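Local coordinates for protein amicyanin (Paracoccus versutus, PDB 1ID2) that carries electrons as a type I blue copper protein, probably passing them between redox partners through its single bound copper ion, at residues A[4-9]-A[79-84]. Numbering follows the deposited sequence.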
# COMPACT_ATOMS: atom_id res chain seq x y z
N ILE A 4 -11.65 -1.23 -1.54
CA ILE A 4 -10.48 -2.10 -1.50
C ILE A 4 -10.76 -3.40 -0.75
O ILE A 4 -11.74 -3.52 -0.02
CB ILE A 4 -9.27 -1.40 -0.81
CG1 ILE A 4 -9.61 -1.08 0.64
CG2 ILE A 4 -8.91 -0.13 -1.56
CD1 ILE A 4 -8.40 -0.64 1.48
N THR A 5 -9.90 -4.39 -0.97
CA THR A 5 -9.95 -5.64 -0.22
C THR A 5 -8.58 -5.91 0.38
O THR A 5 -7.54 -5.85 -0.32
CB THR A 5 -10.37 -6.85 -1.12
OG1 THR A 5 -11.65 -6.59 -1.71
CG2 THR A 5 -10.45 -8.14 -0.32
N VAL A 6 -8.56 -6.13 1.68
CA VAL A 6 -7.33 -6.46 2.36
C VAL A 6 -7.31 -7.93 2.78
O VAL A 6 -8.04 -8.34 3.70
CB VAL A 6 -7.08 -5.51 3.54
CG1 VAL A 6 -5.77 -5.85 4.20
CG2 VAL A 6 -7.06 -4.08 3.01
N THR A 7 -6.94 -8.69 1.76
CA THR A 7 -5.96 -9.76 1.86
C THR A 7 -5.64 -10.16 3.31
O THR A 7 -6.40 -10.88 3.96
CB THR A 7 -4.69 -9.29 1.10
OG1 THR A 7 -5.09 -8.40 0.04
CG2 THR A 7 -3.91 -10.49 0.52
N SER A 8 -4.54 -9.61 3.83
CA SER A 8 -4.07 -9.99 5.15
C SER A 8 -3.94 -8.72 5.96
O SER A 8 -3.40 -7.72 5.47
CB SER A 8 -2.72 -10.71 5.03
OG SER A 8 -2.20 -11.09 6.29
N GLU A 9 -4.64 -8.68 7.07
CA GLU A 9 -4.43 -7.66 8.09
C GLU A 9 -2.93 -7.58 8.39
O GLU A 9 -2.36 -6.48 8.42
CB GLU A 9 -5.20 -8.01 9.36
CG GLU A 9 -5.45 -6.83 10.29
CD GLU A 9 -6.00 -7.25 11.64
OE1 GLU A 9 -7.16 -6.91 11.95
OE2 GLU A 9 -5.27 -7.93 12.40
N TYR A 79 3.11 -5.88 2.09
CA TYR A 79 1.71 -5.65 2.42
C TYR A 79 0.90 -5.46 1.15
O TYR A 79 1.38 -4.87 0.18
CB TYR A 79 1.60 -4.42 3.32
CG TYR A 79 0.24 -4.23 3.96
CD1 TYR A 79 -0.67 -3.34 3.41
CD2 TYR A 79 -0.10 -4.89 5.14
CE1 TYR A 79 -1.87 -3.09 4.01
CE2 TYR A 79 -1.33 -4.64 5.75
CZ TYR A 79 -2.20 -3.73 5.17
OH TYR A 79 -3.40 -3.39 5.74
N ALA A 80 -0.29 -6.07 1.11
CA ALA A 80 -1.09 -6.14 -0.11
C ALA A 80 -2.45 -5.51 0.09
O ALA A 80 -3.11 -5.70 1.11
CB ALA A 80 -1.27 -7.58 -0.54
N ILE A 81 -2.88 -4.77 -0.93
CA ILE A 81 -4.21 -4.21 -1.00
C ILE A 81 -4.70 -4.46 -2.41
O ILE A 81 -3.99 -4.15 -3.39
CB ILE A 81 -4.22 -2.67 -0.71
CG1 ILE A 81 -3.69 -2.38 0.69
CG2 ILE A 81 -5.65 -2.15 -0.79
CD1 ILE A 81 -3.72 -0.91 1.07
N THR A 82 -5.90 -5.03 -2.50
CA THR A 82 -6.59 -5.21 -3.77
C THR A 82 -7.56 -4.05 -4.01
O THR A 82 -8.41 -3.78 -3.18
CB THR A 82 -7.33 -6.53 -3.77
OG1 THR A 82 -6.38 -7.59 -3.57
CG2 THR A 82 -8.08 -6.74 -5.08
N PHE A 83 -7.44 -3.41 -5.17
CA PHE A 83 -8.22 -2.22 -5.49
C PHE A 83 -9.32 -2.61 -6.45
O PHE A 83 -9.07 -2.97 -7.59
CB PHE A 83 -7.34 -1.14 -6.14
CG PHE A 83 -6.47 -0.42 -5.16
CD1 PHE A 83 -5.22 -0.91 -4.83
CD2 PHE A 83 -6.91 0.73 -4.53
CE1 PHE A 83 -4.44 -0.28 -3.87
CE2 PHE A 83 -6.14 1.37 -3.57
CZ PHE A 83 -4.91 0.87 -3.24
N ASN A 84 -10.56 -2.53 -5.97
CA ASN A 84 -11.68 -3.06 -6.72
C ASN A 84 -12.30 -2.03 -7.62
O ASN A 84 -12.83 -2.37 -8.67
CB ASN A 84 -12.73 -3.60 -5.76
CG ASN A 84 -12.19 -4.68 -4.88
OD1 ASN A 84 -11.57 -5.63 -5.35
ND2 ASN A 84 -12.38 -4.52 -3.59
O HOH W 1 -1.99 -7.47 3.44
O HOH W 2 -3.66 -4.07 8.17
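Residues 4-9 open an edge strand, 4-13, of the five-stranded sheet in this cupredoxin beta sandwich; only Ile4 and Thr5 pair regularly with 79-84, which runs antiparallel to them. Ile4 and Phe83 form a non-hydrogen-bonded pair, CA to CA 4.6 Å. Thr5 and Thr82 make a hydrogen-bonded pair, Thr5 N to Thr82 O at 2.7 Å and Thr82 N to Thr5 O at 2.8 Å, both nearly straight and in the carbonyl planes. Beyond Val6 the strands diverge: Thr7 CA lies 6.4 Å from Ala80 CA. Water 1 bridges the gap, donating to Ser8 O and accepting from Ala80 N.

Ile4 and Phe83 face the core, where Phe83 also packs on Val103 and Val105. Ile4 holds CG1 in the crowded position (chi1 63°), which sets CG2 against Phe83 CD2; CB lies 3.7 Å from Ile81 CG2. Branched, apolar chains suit this buried face. The side chains of Val6 and Tyr79 cross at about a right angle, Val6 CG1 3.7 Å from Tyr79 OH. Glu9 O sits at the ring edge; water 2 donates to Glu9 O and also hydrogen-bonds Tyr79 OH.

On the face carrying Thr5 and Thr82, Thr5 OG1, beside its backbone N (chi1 -59°), accepts from Asn84 ND2 (2.9 Å, 169°) in the amide plane; short polar groups suit this partly solvent-facing strand end. Thr82 OG1 turns instead to Thr43. An alanine replacing Asn84 would probably loosen the strand end, losing this tie. Apolar packing inside, amide–hydroxyl bonding outside and water where the strands part hold the N-terminal edge strand against 77-83.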